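Local structure of pentafunctional AROM polypeptide (Schizosaccharomyces pombe, 5SWV) at residues Pro20-Leu26 with Gln64-Leu68; Thr288-Asp292 with Tyr312-Lys318; Met320-Glu326 with Leu345-Asn351. The protein catalyses five successive steps of the shikimate pathway, the fragment described here comprising its dehydroquinate dehydratase and shikimate dehydrogenase parts. All coordinates share one frame. Residue numbers count along the deposited sequence, not the author numbering.

Contact 1: Pro20-Leu26 with Gln64-Leu68; sequences PRIEDAL and QISLL
In the type I dehydroquinase TIM barrel, helix 58-69 links strands 38-42 and 76-79, and its Gln64-Leu68 portion packs against the short, weakly bonded helix about residues 22-25. Pro20 and Arg21 lead into that helix in loop conformation, with Arg21 extended (phi/psi -141/139°). The backbones come nearest at Ile22 and Gln64, whose CA atoms are 6.0 Å apart.

Ile22, buried and pointing toward the longer helix, takes chi1 -89° and chi2 p. Its CG2 lies 3.9 Å from Leu67 CG and 4.0 Å from Leu68 CB, while Leu26 CD1 (m, t) adds a looser approach of 4.3 Å to Leu67 CD1. Leu67 and Leu68 are both t, p; Leu68 also touches Val41 and Ile76 of the barrel strands, so the apolar layer continues into the barrel wall.

Gln64 folds back in an m, m rotamer with chi3 -79°, which brings its amide over the start of the short helix. Gln64 OE1 accepts Ile22 N at 3.0 Å. Arg21 (m, m, m) curls over Glu23 in a salt bridge, Arg21 NH2 to Glu23 OE2 at 3.0 Å and Arg21 NE to Glu23 OE1 at 3.0 Å; Glu23 OE1 is shared, also accepting Gln64 NE2 at 3.1 Å.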
loop_
_atom_site.group_PDB
_atom_site.type_symbol
_atom_site.label_atom_id
_atom_site.label_comp_id
_atom_site.label_asym_id
_atom_site.label_seq_id
_atom_site.Cartn_x
_atom_site.Cartn_y
_atom_site.Cartn_z
ATOM N N PRO A 20 -7.766 1.588 -21.622
ATOM C CA PRO A 20 -7.630 0.578 -22.668
ATOM C C PRO A 20 -6.322 -0.191 -22.645
ATOM O O PRO A 20 -6.272 -1.277 -23.204
ATOM C CB PRO A 20 -7.693 1.384 -23.966
ATOM C CG PRO A 20 -8.006 2.778 -23.583
ATOM C CD PRO A 20 -7.630 2.944 -22.161
ATOM N N ARG A 21 -5.272 0.384 -22.057
ATOM C CA ARG A 21 -3.943 -0.256 -21.950
ATOM C C ARG A 21 -3.293 0.024 -20.592
ATOM O O ARG A 21 -3.362 1.145 -20.093
ATOM C CB ARG A 21 -3.019 0.302 -23.028
ATOM C CG ARG A 21 -3.430 0.032 -24.464
ATOM C CD ARG A 21 -3.237 -1.438 -24.807
ATOM N NE ARG A 21 -1.815 -1.805 -24.849
ATOM C CZ ARG A 21 -1.049 -1.839 -25.942
ATOM N NH1 ARG A 21 -1.519 -1.549 -27.162
ATOM N NH2 ARG A 21 0.221 -2.182 -25.809
ATOM N N ILE A 22 -2.642 -0.976 -20.002
ATOM C CA ILE A 22 -1.955 -0.774 -18.724
ATOM C C ILE A 22 -0.783 0.222 -18.880
ATOM O O ILE A 22 -0.475 0.967 -17.941
ATOM C CB ILE A 22 -1.535 -2.120 -18.051
ATOM C CG1 ILE A 22 -2.650 -2.658 -17.153
ATOM C CG2 ILE A 22 -0.322 -1.973 -17.124
ATOM C CD1 ILE A 22 -3.921 -2.985 -17.868
ATOM N N GLU A 23 -0.173 0.261 -20.064
ATOM C CA GLU A 23 0.873 1.254 -20.378
ATOM C C GLU A 23 0.399 2.683 -20.104
ATOM O O GLU A 23 1.177 3.516 -19.639
ATOM C CB GLU A 23 1.321 1.162 -21.844
ATOM C CG GLU A 23 2.116 -0.085 -22.211
ATOM C CD GLU A 23 1.263 -1.266 -22.682
ATOM O OE1 GLU A 23 0.022 -1.288 -22.495
ATOM O OE2 GLU A 23 1.844 -2.203 -23.251
ATOM N N ASP A 24 -0.879 2.952 -20.395
ATOM C CA ASP A 24 -1.494 4.270 -20.186
ATOM C C ASP A 24 -1.626 4.603 -18.704
ATOM O O ASP A 24 -1.656 5.767 -18.334
ATOM C CB ASP A 24 -2.887 4.352 -20.843
ATOM C CG ASP A 24 -2.872 4.021 -22.329
ATOM O OD1 ASP A 24 -1.794 4.104 -22.956
ATOM O OD2 ASP A 24 -3.947 3.680 -22.874
ATOM N N ALA A 25 -1.747 3.580 -17.870
ATOM C CA ALA A 25 -1.869 3.753 -16.432
ATOM C C ALA A 25 -0.547 4.044 -15.736
ATOM O O ALA A 25 -0.545 4.736 -14.712
ATOM C CB ALA A 25 -2.491 2.514 -15.825
ATOM N N LEU A 26 0.557 3.527 -16.287
ATOM C CA LEU A 26 1.825 3.449 -15.560
ATOM C C LEU A 26 2.401 4.785 -15.104
ATOM O O LEU A 26 2.780 4.900 -13.953
ATOM C CB LEU A 26 2.890 2.687 -16.343
ATOM C CG LEU A 26 2.680 1.191 -16.585
ATOM C CD1 LEU A 26 3.909 0.622 -17.286
ATOM C CD2 LEU A 26 2.366 0.419 -15.304
ATOM N N GLN A 64 -0.633 -7.789 -20.178
ATOM C CA GLN A 64 -1.173 -6.641 -19.468
ATOM C C GLN A 64 -1.173 -6.839 -17.957
ATOM O O GLN A 64 -0.691 -5.982 -17.227
ATOM C CB GLN A 64 -2.589 -6.349 -19.948
ATOM C CG GLN A 64 -2.660 -5.905 -21.394
ATOM C CD GLN A 64 -2.324 -4.451 -21.545
ATOM O OE1 GLN A 64 -3.167 -3.593 -21.284
ATOM N NE2 GLN A 64 -1.103 -4.150 -21.957
ATOM N N ILE A 65 -1.698 -7.969 -17.495
ATOM C CA ILE A 65 -1.777 -8.246 -16.061
ATOM C C ILE A 65 -0.399 -8.292 -15.412
ATOM O O ILE A 65 -0.218 -7.772 -14.305
ATOM C CB ILE A 65 -2.531 -9.568 -15.756
ATOM C CG1 ILE A 65 -4.004 -9.485 -16.205
ATOM C CG2 ILE A 65 -2.474 -9.924 -14.260
ATOM C CD1 ILE A 65 -4.767 -8.278 -15.712
ATOM N N SER A 66 0.567 -8.920 -16.075
ATOM C CA SER A 66 1.923 -8.984 -15.512
ATOM C C SER A 66 2.595 -7.614 -15.558
ATOM O O SER A 66 3.260 -7.235 -14.599
ATOM C CB SER A 66 2.793 -10.091 -16.149
ATOM O OG SER A 66 2.644 -10.131 -17.545
ATOM N N LEU A 67 2.392 -6.865 -16.641
ATOM C CA LEU A 67 2.921 -5.497 -16.749
ATOM C C LEU A 67 2.495 -4.637 -15.554
ATOM O O LEU A 67 3.282 -3.831 -15.048
ATOM C CB LEU A 67 2.482 -4.846 -18.072
ATOM C CG LEU A 67 3.020 -3.457 -18.438
ATOM C CD1 LEU A 67 4.539 -3.443 -18.537
ATOM C CD2 LEU A 67 2.417 -2.981 -19.750
ATOM N N LEU A 68 1.265 -4.834 -15.091
ATOM C CA LEU A 68 0.745 -4.114 -13.934
ATOM C C LEU A 68 1.381 -4.623 -12.636
ATOM O O LEU A 68 1.817 -3.826 -11.786
ATOM C CB LEU A 68 -0.781 -4.250 -13.879
ATOM C CG LEU A 68 -1.503 -3.741 -12.640
ATOM C CD1 LEU A 68 -1.353 -2.237 -12.541
ATOM C CD2 LEU A 68 -2.962 -4.159 -12.662
#

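Contact 2: Thr288-Asp292 with Tyr312-Lys318; sequences TDTVD and YKLSVMK
Neither segment forms a regular helix or strand. Residues 288-292 bend sharply, with Thr288 extended (phi/psi -137/154°), Asp289 helical (-79/-36°), Thr290 extended again (-117/162°) and Val291 and Asp292 back in the helical region. In 312-318, residues 313-316 have helical phi/psi angles without the regular bonds of a helix. Val316 N reaches Tyr312 O at 3.1 Å, and a type I turn runs from Leu314 to Met317. The nearest CA atoms are those of Val291 and Tyr312, 6.4 Å apart.

Tyr312 points toward the other segment with chi1 m and chi2 -31°, so that its hydroxyl end reaches into the bend of 288-290. Its OH donates to Thr288 O at 2.6 Å. The bend is held from within by Thr288 OG1 (chi1 p), which donates to Thr290 O at 2.6 Å. Both segments belong to the substrate-binding domain of shikimate dehydrogenase, where the contact joins the loop after strand 282-285 to the one after strand 303-308. The CA-to-CB bond of Asp289 points away from 312-318, and its carboxylate pairs with Lys259 in a salt bridge.

Val291 (chi1 p) sits over a face of the Tyr312 ring in a CH-pi contact, with CB 4.1 Å from the ring centroid and 24° off the normal. Val291 CG2 extends to Ser315 OG at 3.6 Å and Val316 CB at 4.4 Å. At the exposed end, Asp292 OD1 meets Lys318 through CE at 4.1 Å, while Lys318 NZ curls back in a weak hydrogen bond to Ser315 O at 3.4 Å.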
loop_
_atom_site.group_PDB
_atom_site.type_symbol
_atom_site.label_atom_id
_atom_site.label_comp_id
_atom_site.label_asym_id
_atom_site.label_seq_id
_atom_site.Cartn_x
_atom_site.Cartn_y
_atom_site.Cartn_z
ATOM N N THR A 288 7.317 18.617 24.688
ATOM C CA THR A 288 7.278 18.540 26.148
ATOM C C THR A 288 8.648 18.310 26.763
ATOM O O THR A 288 9.535 17.742 26.126
ATOM C CB THR A 288 6.342 17.437 26.654
ATOM O OG1 THR A 288 6.828 16.163 26.212
ATOM C CG2 THR A 288 4.917 17.673 26.173
ATOM N N ASP A 289 8.781 18.749 28.016
ATOM C CA ASP A 289 10.036 18.691 28.771
ATOM C C ASP A 289 10.308 17.305 29.335
ATOM O O ASP A 289 11.466 16.879 29.422
ATOM C CB ASP A 289 10.027 19.733 29.906
ATOM C CG ASP A 289 10.200 21.163 29.399
ATOM O OD1 ASP A 289 10.778 21.374 28.310
ATOM O OD2 ASP A 289 9.762 22.088 30.103
ATOM N N THR A 290 9.240 16.630 29.742
ATOM C CA THR A 290 9.289 15.225 30.106
ATOM C C THR A 290 8.418 14.432 29.145
ATOM O O THR A 290 7.553 14.979 28.462
ATOM C CB THR A 290 8.835 14.957 31.573
ATOM O OG1 THR A 290 7.405 15.024 31.684
ATOM C CG2 THR A 290 9.468 15.951 32.541
ATOM N N VAL A 291 8.658 13.130 29.112
ATOM C CA VAL A 291 7.807 12.192 28.388
ATOM C C VAL A 291 6.444 11.982 29.063
ATOM O O VAL A 291 5.485 11.586 28.409
ATOM C CB VAL A 291 8.518 10.826 28.225
ATOM C CG1 VAL A 291 8.543 10.044 29.540
ATOM C CG2 VAL A 291 7.877 10.014 27.107
ATOM N N ASP A 292 6.362 12.231 30.365
ATOM C CA ASP A 292 5.156 11.886 31.128
ATOM C C ASP A 292 4.002 12.814 30.862
ATOM O O ASP A 292 2.851 12.443 31.079
ATOM C CB ASP A 292 5.465 11.844 32.614
ATOM C CG ASP A 292 6.441 10.761 32.938
ATOM O OD1 ASP A 292 5.998 9.587 32.944
ATOM O OD2 ASP A 292 7.646 11.082 33.109
ATOM N N TYR A 312 12.402 10.601 22.954
ATOM C CA TYR A 312 11.326 9.850 23.594
ATOM C C TYR A 312 10.949 8.510 22.938
ATOM O O TYR A 312 10.025 7.840 23.416
ATOM C CB TYR A 312 10.092 10.743 23.682
ATOM C CG TYR A 312 10.220 11.988 24.546
ATOM C CD1 TYR A 312 11.045 12.029 25.689
ATOM C CD2 TYR A 312 9.469 13.127 24.249
ATOM C CE1 TYR A 312 11.139 13.180 26.476
ATOM C CE2 TYR A 312 9.552 14.276 25.032
ATOM C CZ TYR A 312 10.382 14.296 26.146
ATOM O OH TYR A 312 10.427 15.426 26.926
ATOM N N LYS A 313 11.670 8.088 21.893
ATOM C CA LYS A 313 11.332 6.836 21.193
ATOM C C LYS A 313 11.430 5.579 22.073
ATOM O O LYS A 313 10.696 4.610 21.851
ATOM C CB LYS A 313 12.169 6.677 19.932
ATOM C CG LYS A 313 11.838 7.735 18.898
ATOM C CD LYS A 313 12.969 8.018 17.930
ATOM C CE LYS A 313 12.941 7.083 16.747
ATOM N NZ LYS A 313 13.383 7.821 15.535
ATOM N N LEU A 314 12.314 5.599 23.072
ATOM C CA LEU A 314 12.439 4.474 24.000
ATOM C C LEU A 314 11.582 4.645 25.253
ATOM O O LEU A 314 10.925 3.701 25.692
ATOM C CB LEU A 314 13.908 4.237 24.383
ATOM C CG LEU A 314 14.829 3.720 23.261
ATOM C CD1 LEU A 314 15.466 4.858 22.462
ATOM C CD2 LEU A 314 15.913 2.836 23.831
ATOM N N SER A 315 11.587 5.849 25.819
ATOM C CA SER A 315 10.894 6.101 27.084
ATOM C C SER A 315 9.377 6.099 26.962
ATOM O O SER A 315 8.690 5.973 27.961
ATOM C CB SER A 315 11.361 7.412 27.710
ATOM O OG SER A 315 11.133 8.484 26.831
ATOM N N VAL A 316 8.860 6.230 25.749
ATOM C CA VAL A 316 7.421 6.214 25.525
ATOM C C VAL A 316 6.847 4.801 25.586
ATOM O O VAL A 316 5.666 4.631 25.873
ATOM C CB VAL A 316 7.056 6.892 24.174
ATOM C CG1 VAL A 316 7.254 5.954 22.984
ATOM C CG2 VAL A 316 5.639 7.428 24.207
ATOM N N MET A 317 7.679 3.802 25.310
ATOM C CA MET A 317 7.244 2.393 25.247
ATOM C C MET A 317 6.573 1.890 26.526
ATOM O O MET A 317 5.719 1.014 26.471
ATOM C CB MET A 317 8.425 1.490 24.887
ATOM C CG MET A 317 8.895 1.710 23.465
ATOM S SD MET A 317 10.462 0.933 23.071
ATOM C CE MET A 317 9.946 -0.784 23.009
ATOM N N LYS A 318 7.006 2.436 27.659
ATOM C CA LYS A 318 6.257 2.448 28.925
ATOM C C LYS A 318 4.719 2.384 28.777
ATOM O O LYS A 318 4.069 1.514 29.369
ATOM C CB LYS A 318 6.609 3.741 29.676
ATOM C CG LYS A 318 6.744 3.613 31.182
ATOM C CD LYS A 318 6.600 4.965 31.906
ATOM C CE LYS A 318 7.537 6.067 31.403
ATOM N NZ LYS A 318 8.974 5.641 31.334
#

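Contact 3: Met320-Glu326 with Leu345-Asn351; sequences MDELSDE and LVLRGDN
Glu322 pairs with Arg348, and Leu323 with Gly349, in parallel register, the CA atoms 4.6 and 4.8 Å apart. The ladder runs from Glu322 N to Leu347 O (3.1 Å), Gly349 N to Glu322 O (3.0 Å) and Ser324 N to Gly349 O (3.0 Å). Glu322 (m, t) and the extended Arg348 (t, t, t) share a sheet face, joined by a salt bridge from Glu322 OE1 to Arg348 NH1 of 2.9 Å.

Leu347 O also accepts Asp321 N at 2.9 Å, and Leu347 N donates to Asp321 OD2 at 2.9 Å. Leu347 CB meets Met320 CE at 3.9 Å. Strand 322-323 is one edge of the mixed sheet of the shikimate dehydrogenase substrate-binding domain, paired in parallel with 345-350, which runs antiparallel to 335-340. A CB on Gly349 would crowd Met320 CG and Leu323 CD2.

Ser324 (chi1 p) is the N-cap of helix 325-330: its OG caps Ala327 N and donates to Asp350 OD1 at 2.6 Å. Asp350 OD1 also accepts Asn351 N at 2.6 Å.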
loop_
_atom_site.group_PDB
_atom_site.type_symbol
_atom_site.label_atom_id
_atom_site.label_comp_id
_atom_site.label_asym_id
_atom_site.label_seq_id
_atom_site.Cartn_x
_atom_site.Cartn_y
_atom_site.Cartn_z
ATOM N N MET A 320 2.754 1.772 26.143
ATOM C CA MET A 320 2.165 0.914 25.128
ATOM C C MET A 320 1.726 -0.388 25.763
ATOM O O MET A 320 2.408 -0.927 26.634
ATOM C CB MET A 320 3.177 0.610 24.025
ATOM C CG MET A 320 3.752 1.810 23.280
ATOM S SD MET A 320 2.537 2.839 22.410
ATOM C CE MET A 320 2.279 4.091 23.664
ATOM N N ASP A 321 0.579 -0.878 25.316
ATOM C CA ASP A 321 0.051 -2.203 25.676
ATOM C C ASP A 321 0.534 -3.301 24.704
ATOM O O ASP A 321 0.585 -4.471 25.063
ATOM C CB ASP A 321 -1.488 -2.168 25.655
ATOM C CG ASP A 321 -2.073 -1.087 26.570
ATOM O OD1 ASP A 321 -2.012 -1.278 27.791
ATOM O OD2 ASP A 321 -2.598 -0.054 26.087
ATOM N N GLU A 322 0.831 -2.899 23.467
ATOM C CA GLU A 322 1.251 -3.771 22.377
ATOM C C GLU A 322 2.413 -3.123 21.642
ATOM O O GLU A 322 2.506 -1.897 21.603
ATOM C CB GLU A 322 0.148 -3.890 21.343
ATOM C CG GLU A 322 -0.982 -4.822 21.679
ATOM C CD GLU A 322 -2.045 -4.834 20.586
ATOM O OE1 GLU A 322 -1.744 -4.483 19.409
ATOM O OE2 GLU A 322 -3.200 -5.195 20.911
ATOM N N LEU A 323 3.253 -3.946 21.017
ATOM C CA LEU A 323 4.273 -3.470 20.093
ATOM C C LEU A 323 4.211 -4.255 18.800
ATOM O O LEU A 323 3.846 -5.414 18.801
ATOM C CB LEU A 323 5.649 -3.645 20.706
ATOM C CG LEU A 323 5.922 -2.803 21.947
ATOM C CD1 LEU A 323 7.192 -3.268 22.658
ATOM C CD2 LEU A 323 6.020 -1.340 21.553
ATOM N N SER A 324 4.582 -3.630 17.693
ATOM C CA SER A 324 4.747 -4.365 16.442
ATOM C C SER A 324 6.057 -5.118 16.533
ATOM O O SER A 324 6.910 -4.793 17.359
ATOM C CB SER A 324 4.786 -3.427 15.244
ATOM O OG SER A 324 6.046 -2.793 15.139
ATOM N N ASP A 325 6.226 -6.108 15.668
ATOM C CA ASP A 325 7.462 -6.890 15.655
ATOM C C ASP A 325 8.679 -5.974 15.531
ATOM O O ASP A 325 9.641 -6.133 16.271
ATOM C CB ASP A 325 7.461 -7.921 14.517
ATOM C CG ASP A 325 6.418 -9.038 14.703
ATOM O OD1 ASP A 325 5.991 -9.338 15.846
ATOM O OD2 ASP A 325 6.036 -9.640 13.672
ATOM N N GLU A 326 8.611 -4.992 14.632
ATOM C CA GLU A 326 9.767 -4.143 14.362
ATOM C C GLU A 326 10.063 -3.269 15.562
ATOM O O GLU A 326 11.218 -3.083 15.920
ATOM C CB GLU A 326 9.584 -3.281 13.112
ATOM C CG GLU A 326 9.639 -4.044 11.794
ATOM C CD GLU A 326 8.364 -4.811 11.443
ATOM O OE1 GLU A 326 7.310 -4.629 12.117
ATOM O OE2 GLU A 326 8.433 -5.636 10.497
ATOM N N LEU A 345 -9.211 1.393 25.753
ATOM C CA LEU A 345 -8.147 1.936 24.916
ATOM C C LEU A 345 -6.930 1.013 24.955
ATOM O O LEU A 345 -6.438 0.675 26.026
ATOM C CB LEU A 345 -7.740 3.335 25.396
ATOM C CG LEU A 345 -6.672 4.055 24.557
ATOM C CD1 LEU A 345 -7.118 4.210 23.107
ATOM C CD2 LEU A 345 -6.328 5.401 25.176
ATOM N N VAL A 346 -6.441 0.626 23.783
ATOM C CA VAL A 346 -5.191 -0.133 23.650
ATOM C C VAL A 346 -4.234 0.715 22.835
ATOM O O VAL A 346 -4.593 1.206 21.773
ATOM C CB VAL A 346 -5.449 -1.487 22.952
ATOM C CG1 VAL A 346 -4.158 -2.143 22.467
ATOM C CG2 VAL A 346 -6.221 -2.406 23.890
ATOM N N LEU A 347 -3.025 0.900 23.341
ATOM C CA LEU A 347 -2.016 1.666 22.622
ATOM C C LEU A 347 -0.976 0.725 22.018
ATOM O O LEU A 347 -0.384 -0.111 22.720
ATOM C CB LEU A 347 -1.358 2.684 23.545
ATOM C CG LEU A 347 -2.313 3.740 24.117
ATOM C CD1 LEU A 347 -1.713 4.382 25.368
ATOM C CD2 LEU A 347 -2.696 4.783 23.062
ATOM N N ARG A 348 -0.780 0.859 20.709
ATOM C CA ARG A 348 0.158 0.035 19.975
ATOM C C ARG A 348 1.304 0.912 19.496
ATOM O O ARG A 348 1.075 1.894 18.815
ATOM C CB ARG A 348 -0.558 -0.606 18.794
ATOM C CG ARG A 348 0.275 -1.597 18.005
ATOM C CD ARG A 348 -0.468 -2.036 16.757
ATOM N NE ARG A 348 0.356 -2.890 15.905
ATOM C CZ ARG A 348 0.632 -4.168 16.147
ATOM N NH1 ARG A 348 0.168 -4.778 17.237
ATOM N NH2 ARG A 348 1.400 -4.849 15.292
ATOM N N GLY A 349 2.528 0.566 19.869
ATOM C CA GLY A 349 3.712 1.232 19.349
ATOM C C GLY A 349 4.203 0.506 18.114
ATOM O O GLY A 349 4.328 -0.711 18.130
ATOM N N ASP A 350 4.448 1.240 17.036
ATOM C CA ASP A 350 5.125 0.704 15.875
ATOM C C ASP A 350 6.307 1.614 15.574
ATOM O O ASP A 350 6.506 2.647 16.222
ATOM C CB ASP A 350 4.162 0.613 14.675
ATOM C CG ASP A 350 4.571 -0.468 13.630
ATOM O OD1 ASP A 350 5.775 -0.802 13.505
ATOM O OD2 ASP A 350 3.689 -0.985 12.918
ATOM N N ASN A 351 7.097 1.199 14.591
ATOM C CA ASN A 351 8.307 1.870 14.200
ATOM C C ASN A 351 8.395 1.829 12.691
ATOM O O ASN A 351 8.629 0.766 12.111
ATOM C CB ASN A 351 9.486 1.128 14.823
ATOM C CG ASN A 351 10.763 1.914 14.761
ATOM O OD1 ASN A 351 11.180 2.381 13.706
ATOM N ND2 ASN A 351 11.388 2.073 15.903
#

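Overall arrangement
The three contacts follow one another along the chain, each closing before the next opens, and sample two enzymes. Contact 1 belongs to the dehydroquinase barrel; its centre lies about 47 Å from that of contact 2 and 38 Å from that of contact 3, across the chain's centre from both. Contacts 2 and 3 are neighbours within the shikimate dehydrogenase part, their centres about 14 Å apart, and they touch where Met317 CE packs 3.7 Å from Leu323 CD1. Contact 2 joins loops that follow two strands of the mixed sheet, whereas contact 3 builds an edge of that same sheet. This is consistent with dehydroquinase and shikimate dehydrogenase parts in tandem in one chain.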